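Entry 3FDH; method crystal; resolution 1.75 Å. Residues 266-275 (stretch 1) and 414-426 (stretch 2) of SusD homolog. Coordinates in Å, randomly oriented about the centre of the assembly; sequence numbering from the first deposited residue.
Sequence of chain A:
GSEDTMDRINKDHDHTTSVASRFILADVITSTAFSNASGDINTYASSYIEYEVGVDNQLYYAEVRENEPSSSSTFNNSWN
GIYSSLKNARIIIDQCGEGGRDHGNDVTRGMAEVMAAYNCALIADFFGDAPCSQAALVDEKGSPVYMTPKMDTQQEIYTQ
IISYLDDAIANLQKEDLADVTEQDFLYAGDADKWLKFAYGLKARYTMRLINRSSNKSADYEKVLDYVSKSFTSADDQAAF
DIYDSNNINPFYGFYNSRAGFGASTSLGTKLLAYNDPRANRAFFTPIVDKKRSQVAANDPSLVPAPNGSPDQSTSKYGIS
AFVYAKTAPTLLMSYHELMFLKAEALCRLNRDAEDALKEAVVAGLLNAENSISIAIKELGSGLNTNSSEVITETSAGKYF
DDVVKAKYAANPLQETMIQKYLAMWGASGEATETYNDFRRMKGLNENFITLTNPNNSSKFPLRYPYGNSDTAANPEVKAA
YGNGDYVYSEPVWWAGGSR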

ATOM      1  N   SER A 266     -16.712  -1.626  10.485  1.00 29.65           N
ATOM      2  CA  SER A 266     -16.805  -0.306   9.839  1.00 30.54           C
ATOM      3  C   SER A 266     -16.772  -0.442   8.310  1.00 30.48           C
ATOM      4  O   SER A 266     -17.525   0.210   7.578  1.00 28.57           O
ATOM      5  CB  SER A 266     -15.744   0.681  10.398  1.00 31.03           C
ATOM      6  OG  SER A 266     -14.411   0.321  10.052  1.00 33.65           O
ATOM      7  N   LEU A 267     -15.930  -1.350   7.829  1.00 29.60           N
ATOM      8  CA  LEU A 267     -15.792  -1.555   6.406  1.00 30.49           C
ATOM      9  C   LEU A 267     -17.094  -2.140   5.873  1.00 29.35           C
ATOM     10  O   LEU A 267     -17.617  -1.725   4.846  1.00 30.04           O
ATOM     11  CB  LEU A 267     -14.599  -2.467   6.059  1.00 29.47           C
ATOM     12  CG  LEU A 267     -14.440  -2.787   4.558  1.00 27.85           C
ATOM     13  CD1 LEU A 267     -14.138  -1.590   3.696  1.00 27.72           C
ATOM     14  CD2 LEU A 267     -13.358  -3.791   4.396  1.00 27.49           C
ATOM     15  N   GLY A 268     -17.634  -3.100   6.608  1.00 30.26           N
ATOM     16  CA  GLY A 268     -18.900  -3.753   6.227  1.00 29.18           C
ATOM     17  C   GLY A 268     -20.037  -2.743   6.162  1.00 29.99           C
ATOM     18  O   GLY A 268     -20.882  -2.763   5.261  1.00 29.01           O
ATOM     19  N   THR A 269     -20.037  -1.817   7.105  1.00 29.09           N
ATOM     20  CA  THR A 269     -21.062  -0.773   7.128  1.00 30.22           C
ATOM     21  C   THR A 269     -21.050   0.024   5.819  1.00 29.95           C
ATOM     22  O   THR A 269     -22.079   0.321   5.250  1.00 29.32           O
ATOM     23  CB  THR A 269     -20.815   0.196   8.296  1.00 29.85           C
ATOM     24  OG1 THR A 269     -20.844  -0.537   9.526  1.00 32.02           O
ATOM     25  CG2 THR A 269     -21.901   1.301   8.350  1.00 30.00           C
ATOM     26  N   LYS A 270     -19.852   0.380   5.370  1.00 30.87           N
ATOM     27  CA  LYS A 270     -19.687   1.148   4.115  1.00 29.18           C
ATOM     28  C   LYS A 270     -20.166   0.330   2.933  1.00 29.98           C
ATOM     29  O   LYS A 270     -20.961   0.764   2.095  1.00 30.66           O
ATOM     30  CB  LYS A 270     -18.230   1.529   3.895  1.00 27.47           C
ATOM     31  CG  LYS A 270     -17.652   2.526   4.907  1.00 30.19           C
ATOM     32  CD  LYS A 270     -16.192   2.817   4.648  1.00 29.45           C
ATOM     33  CE  LYS A 270     -15.590   3.855   5.647  1.00 30.48           C
ATOM     34  NZ  LYS A 270     -15.497   3.426   7.072  1.00 31.71           N
ATOM     35  N   LEU A 271     -19.636  -0.876   2.841  1.00 28.91           N
ATOM     36  CA  LEU A 271     -20.004  -1.762   1.722  1.00 28.67           C
ATOM     37  C   LEU A 271     -21.525  -1.963   1.620  1.00 30.37           C
ATOM     38  O   LEU A 271     -22.121  -1.992   0.512  1.00 29.89           O
ATOM     39  CB  LEU A 271     -19.274  -3.134   1.831  1.00 29.23           C
ATOM     40  CG  LEU A 271     -17.746  -3.100   1.754  1.00 29.66           C
ATOM     41  CD1 LEU A 271     -17.082  -4.479   2.131  1.00 27.44           C
ATOM     42  CD2 LEU A 271     -17.320  -2.634   0.353  1.00 27.59           C
ATOM     43  N   LEU A 272     -22.146  -2.118   2.780  1.00 29.05           N
ATOM     44  CA  LEU A 272     -23.585  -2.364   2.867  1.00 29.87           C
ATOM     45  C   LEU A 272     -24.346  -1.127   2.479  1.00 30.15           C
ATOM     46  O   LEU A 272     -25.371  -1.197   1.837  1.00 30.31           O
ATOM     47  CB  LEU A 272     -24.011  -2.800   4.297  1.00 30.96           C
ATOM     48  CG  LEU A 272     -23.627  -4.225   4.751  1.00 29.48           C
ATOM     49  CD1 LEU A 272     -23.779  -4.366   6.291  1.00 30.25           C
ATOM     50  CD2 LEU A 272     -24.474  -5.248   3.978  1.00 32.68           C
ATOM     51  N   ALA A 273     -23.807   0.017   2.844  1.00 30.58           N
ATOM     52  CA  ALA A 273     -24.490   1.278   2.585  1.00 30.93           C
ATOM     53  C   ALA A 273     -24.560   1.506   1.082  1.00 29.26           C
ATOM     54  O   ALA A 273     -25.506   2.050   0.572  1.00 29.50           O
ATOM     55  CB  ALA A 273     -23.801   2.425   3.269  1.00 30.49           C
ATOM     56  N   TYR A 274     -23.511   1.092   0.402  1.00 28.96           N
ATOM     57  CA  TYR A 274     -23.408   1.239  -1.054  1.00 28.43           C
ATOM     58  C   TYR A 274     -23.992   0.085  -1.829  1.00 29.33           C
ATOM     59  O   TYR A 274     -24.216   0.170  -3.025  1.00 28.43           O
ATOM     60  CB  TYR A 274     -21.925   1.323  -1.442  1.00 29.93           C
ATOM     61  CG  TYR A 274     -21.338   2.696  -1.310  1.00 28.67           C
ATOM     62  CD1 TYR A 274     -20.830   3.153  -0.101  1.00 32.41           C
ATOM     63  CD2 TYR A 274     -21.267   3.533  -2.398  1.00 30.96           C
ATOM     64  CE1 TYR A 274     -20.315   4.394   0.009  1.00 31.55           C
ATOM     65  CE2 TYR A 274     -20.745   4.789  -2.294  1.00 33.03           C
ATOM     66  CZ  TYR A 274     -20.262   5.212  -1.092  1.00 33.60           C
ATOM     67  OH  TYR A 274     -19.761   6.469  -0.958  1.00 34.42           O
ATOM     68  N   ASN A 275     -24.224  -0.995  -1.124  1.00 29.56           N
ATOM     69  CA  ASN A 275     -24.569  -2.241  -1.752  1.00 31.41           C
ATOM     70  C   ASN A 275     -23.454  -2.576  -2.736  1.00 29.92           C
ATOM     71  O   ASN A 275     -23.665  -3.004  -3.840  1.00 26.76           O
ATOM     72  CB  ASN A 275     -25.900  -2.194  -2.456  1.00 33.24           C
ATOM     73  CG  ASN A 275     -26.383  -3.564  -2.877  1.00 40.03           C
ATOM     74  OD1 ASN A 275     -26.010  -4.577  -2.288  1.00 45.40           O
ATOM     75  ND2 ASN A 275     -27.231  -3.602  -3.897  1.00 41.38           N
TER
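Stretch 2 414-426: QETMIQKYLAMWG

Residues 266–274 form the end of a helix that begins earlier in the chain, and Asn 275 leaves it with positive phi (56°/40°). Stretch 2 is likewise helical from 414 to 423, continuing a helix that starts upstream; Met 424, a selenomethionine, is the first residue to depart from helical angles, and Trp 425 adopts an extended conformation (-85°/130°). The two helices run in obliquely opposed directions, with a signed crossing angle of -120° and axes 11.6 Å apart at closest approach. The nearest CA atoms are those of Leu 271 and Leu 422, at 8.0 Å, and the contact buries 510 Å² in total.

Because the helices oppose one another, the C-terminal Tyr 274 meets the early residues of stretch 2, whereas Leu 267 reaches its later ones. Leu 422, in the m,t rotamer, occupies the middle: its CD2 lies 3.7 Å from Leu 267 CD1 and 3.9 Å from Leu 271 CD2. Beyond the helix end, Trp 425 packs against the same two leucines. Leu 267 CD2 sits over one face of the indole, 3.3 Å from the centroid of the five-membered ring in a CH-pi contact, while Leu 271 CD1 approaches Trp 425 CZ3 at 3.5 Å.

At the other end, Tyr 274 OH donates a short hydrogen bond to Glu 415 OE1 (2.6 Å). The second carboxylate oxygen, Glu 415 OE2, accepts from Gln 419 NE2 at 2.9 Å, so the acid is held from both helices. Ile 418 CG2 packs 4.0 Å from Tyr 274 CZ.

The side chain of Lys 270 reaches toward Tyr 421, with Lys 270 CD 3.9 Å from Tyr 421 CE1. A single water extends this contact, accepting from Lys 270 NZ and donating to Tyr 421 OH, each at 2.8 Å, and to Ser 266 OG at 2.9 Å.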

ATOM      1  N   GLN A 414     -15.146  13.723  -2.569  1.00 31.37           N
ATOM      2  CA  GLN A 414     -15.486  12.882  -1.423  1.00 31.54           C
ATOM      3  C   GLN A 414     -15.692  11.462  -1.877  1.00 32.26           C
ATOM      4  O   GLN A 414     -15.137  10.535  -1.312  1.00 33.19           O
ATOM      5  CB  GLN A 414     -16.760  13.369  -0.735  1.00 32.14           C
ATOM      6  CG  GLN A 414     -17.225  12.439   0.356  1.00 35.45           C
ATOM      7  CD  GLN A 414     -18.457  12.948   1.075  1.00 44.27           C
ATOM      8  OE1 GLN A 414     -18.378  13.906   1.804  1.00 50.48           O
ATOM      9  NE2 GLN A 414     -19.592  12.274   0.898  1.00 51.88           N
ATOM     10  N   GLU A 415     -16.537  11.330  -2.884  1.00 29.28           N
ATOM     11  CA  GLU A 415     -16.912  10.027  -3.459  1.00 29.49           C
ATOM     12  C   GLU A 415     -15.717   9.309  -4.076  1.00 29.48           C
ATOM     13  O   GLU A 415     -15.532   8.102  -3.922  1.00 27.19           O
ATOM     14  CB  GLU A 415     -18.039  10.169  -4.466  1.00 30.57           C
ATOM     15  CG  GLU A 415     -18.475   8.839  -5.038  1.00 29.46           C
ATOM     16  CD  GLU A 415     -19.039   7.818  -4.002  1.00 32.83           C
ATOM     17  OE1 GLU A 415     -19.441   8.172  -2.864  1.00 29.16           O
ATOM     18  OE2 GLU A 415     -19.110   6.622  -4.365  1.00 31.00           O
ATOM     19  N   THR A 416     -14.906  10.080  -4.773  1.00 30.45           N
ATOM     20  CA  THR A 416     -13.686   9.577  -5.369  1.00 30.85           C
ATOM     21  C   THR A 416     -12.770   8.959  -4.316  1.00 27.56           C
ATOM     22  O   THR A 416     -12.255   7.873  -4.498  1.00 28.56           O
ATOM     23  CB  THR A 416     -12.933  10.676  -6.195  1.00 30.28           C
ATOM     24  OG1 THR A 416     -13.768  11.074  -7.305  1.00 28.98           O
ATOM     25  CG2 THR A 416     -11.512  10.165  -6.711  1.00 27.52           C
HETATM   26  N   MSE A 417     -12.609   9.600  -3.173  1.00 29.11           N
HETATM   27  CA  MSE A 417     -11.654   9.101  -2.219  1.00 28.87           C
HETATM   28  C   MSE A 417     -12.231   7.921  -1.428  1.00 29.65           C
HETATM   29  O   MSE A 417     -11.484   7.012  -1.009  1.00 29.02           O
HETATM   30  CB  MSE A 417     -11.225  10.227  -1.316  1.00 25.70           C
HETATM   31  CG  MSE A 417     -10.605  11.437  -2.047  1.00 24.59           C
HETATM   32 SE   MSE A 417      -9.106  10.891  -3.132  0.75 24.94          SE
HETATM   33  CE  MSE A 417      -8.012  10.196  -1.693  1.00 27.19           C
ATOM     34  N   ILE A 418     -13.557   7.943  -1.235  1.00 30.06           N
ATOM     35  CA  ILE A 418     -14.263   6.785  -0.617  1.00 29.40           C
ATOM     36  C   ILE A 418     -14.054   5.552  -1.501  1.00 28.27           C
ATOM     37  O   ILE A 418     -13.745   4.456  -1.026  1.00 29.13           O
ATOM     38  CB  ILE A 418     -15.766   7.039  -0.377  1.00 28.64           C
ATOM     39  CG1 ILE A 418     -15.937   8.078   0.750  1.00 28.51           C
ATOM     40  CG2 ILE A 418     -16.434   5.743   0.032  1.00 28.95           C
ATOM     41  CD1 ILE A 418     -17.400   8.607   0.991  1.00 27.03           C
ATOM     42  N   GLN A 419     -14.206   5.749  -2.799  1.00 29.29           N
ATOM     43  CA  GLN A 419     -14.031   4.679  -3.756  1.00 28.56           C
ATOM     44  C   GLN A 419     -12.587   4.191  -3.817  1.00 29.22           C
ATOM     45  O   GLN A 419     -12.337   2.988  -3.954  1.00 31.12           O
ATOM     46  CB  GLN A 419     -14.587   5.049  -5.168  1.00 28.84           C
ATOM     47  CG  GLN A 419     -16.130   5.158  -5.213  1.00 30.31           C
ATOM     48  CD  GLN A 419     -16.848   3.867  -4.755  1.00 27.22           C
ATOM     49  OE1 GLN A 419     -16.435   2.752  -5.095  1.00 28.64           O
ATOM     50  NE2 GLN A 419     -17.928   4.023  -3.998  1.00 26.21           N
ATOM     51  N   LYS A 420     -11.627   5.101  -3.650  1.00 28.45           N
ATOM     52  CA  LYS A 420     -10.227   4.720  -3.679  1.00 28.11           C
ATOM     53  C   LYS A 420     -10.019   3.809  -2.492  1.00 27.47           C
ATOM     54  O   LYS A 420      -9.419   2.762  -2.582  1.00 25.95           O
ATOM     55  CB  LYS A 420      -9.312   5.964  -3.610  1.00 27.35           C
ATOM     56  CG  LYS A 420      -7.854   5.671  -3.777  1.00 26.05           C
ATOM     57  CD  LYS A 420      -6.982   6.911  -3.776  1.00 25.79           C
ATOM     58  CE  LYS A 420      -5.574   6.653  -4.298  1.00 24.35           C
ATOM     59  NZ  LYS A 420      -4.617   7.778  -3.853  1.00 27.23           N
ATOM     60  N   TYR A 421     -10.505   4.274  -1.355  1.00 29.03           N
ATOM     61  CA  TYR A 421     -10.472   3.519  -0.083  1.00 30.44           C
ATOM     62  C   TYR A 421     -11.052   2.110  -0.212  1.00 30.22           C
ATOM     63  O   TYR A 421     -10.362   1.136   0.109  1.00 30.08           O
ATOM     64  CB  TYR A 421     -11.109   4.314   1.074  1.00 30.87           C
ATOM     65  CG  TYR A 421     -11.216   3.515   2.351  1.00 26.22           C
ATOM     66  CD1 TYR A 421     -12.357   2.760   2.612  1.00 24.61           C
ATOM     67  CD2 TYR A 421     -10.220   3.547   3.319  1.00 27.79           C
ATOM     68  CE1 TYR A 421     -12.472   1.981   3.741  1.00 29.58           C
ATOM     69  CE2 TYR A 421     -10.329   2.779   4.469  1.00 27.71           C
ATOM     70  CZ  TYR A 421     -11.448   2.011   4.699  1.00 30.83           C
ATOM     71  OH  TYR A 421     -11.572   1.240   5.871  1.00 28.91           O
ATOM     72  N   LEU A 422     -12.233   1.965  -0.833  1.00 28.51           N
ATOM     73  CA  LEU A 422     -12.866   0.655  -0.982  1.00 29.42           C
ATOM     74  C   LEU A 422     -12.141  -0.262  -1.970  1.00 28.90           C
ATOM     75  O   LEU A 422     -12.077  -1.483  -1.770  1.00 28.15           O
ATOM     76  CB  LEU A 422     -14.349   0.805  -1.407  1.00 27.43           C
ATOM     77  CG  LEU A 422     -15.189   1.480  -0.307  1.00 27.57           C
ATOM     78  CD1 LEU A 422     -16.615   1.671  -0.865  1.00 26.95           C
ATOM     79  CD2 LEU A 422     -15.238   0.634   0.975  1.00 26.91           C
ATOM     80  N   ALA A 423     -11.579   0.335  -3.021  1.00 27.38           N
ATOM     81  CA  ALA A 423     -10.805  -0.427  -4.031  1.00 26.41           C
ATOM     82  C   ALA A 423      -9.502  -1.025  -3.535  1.00 27.85           C
ATOM     83  O   ALA A 423      -9.036  -2.049  -3.992  1.00 26.99           O
ATOM     84  CB  ALA A 423     -10.490   0.444  -5.234  1.00 24.82           C
HETATM   85  N   MSE A 424      -8.927  -0.334  -2.577  1.00 27.08           N
HETATM   86  CA  MSE A 424      -7.566  -0.609  -2.066  1.00 28.25           C
HETATM   87  C   MSE A 424      -7.517  -1.549  -0.843  1.00 29.25           C
HETATM   88  O   MSE A 424      -6.482  -1.906  -0.302  1.00 26.71           O
HETATM   89  CB  MSE A 424      -6.798   0.705  -1.976  1.00 29.30           C
HETATM   90  CG  MSE A 424      -6.542   1.270  -3.308  1.00 31.79           C
HETATM   91 SE   MSE A 424      -5.529   2.892  -3.438  0.75 25.66          SE
HETATM   92  CE  MSE A 424      -3.733   2.278  -2.981  1.00 34.43           C
ATOM     93  N   TRP A 425      -8.700  -2.058  -0.558  1.00 30.00           N
ATOM     94  CA  TRP A 425      -8.911  -3.165   0.402  1.00 28.95           C
ATOM     95  C   TRP A 425      -8.687  -4.462  -0.374  1.00 27.61           C
ATOM     96  O   TRP A 425      -9.262  -4.688  -1.422  1.00 29.14           O
ATOM     97  CB  TRP A 425     -10.356  -3.158   0.876  1.00 29.01           C
ATOM     98  CG  TRP A 425     -10.758  -4.300   1.712  1.00 28.79           C
ATOM     99  CD1 TRP A 425     -10.080  -4.797   2.791  1.00 23.51           C
ATOM    100  CD2 TRP A 425     -11.973  -5.046   1.628  1.00 25.54           C
ATOM    101  NE1 TRP A 425     -10.767  -5.833   3.374  1.00 25.61           N
ATOM    102  CE2 TRP A 425     -11.927  -6.029   2.656  1.00 27.92           C
ATOM    103  CE3 TRP A 425     -13.105  -4.998   0.775  1.00 24.83           C
ATOM    104  CZ2 TRP A 425     -12.959  -6.913   2.872  1.00 28.74           C
ATOM    105  CZ3 TRP A 425     -14.093  -5.916   0.962  1.00 28.62           C
ATOM    106  CH2 TRP A 425     -14.038  -6.847   2.025  1.00 27.87           C
ATOM    107  N   GLY A 426      -7.869  -5.319   0.178  1.00 28.59           N
ATOM    108  CA  GLY A 426      -7.541  -6.599  -0.403  1.00 25.71           C
ATOM    109  C   GLY A 426      -6.322  -7.312   0.145  1.00 26.75           C
ATOM    110  O   GLY A 426      -5.881  -7.047   1.287  1.00 27.77           O
TER
HETATM  111  O   HOH W   1     -14.000   1.015   7.229  1.00 21.51           O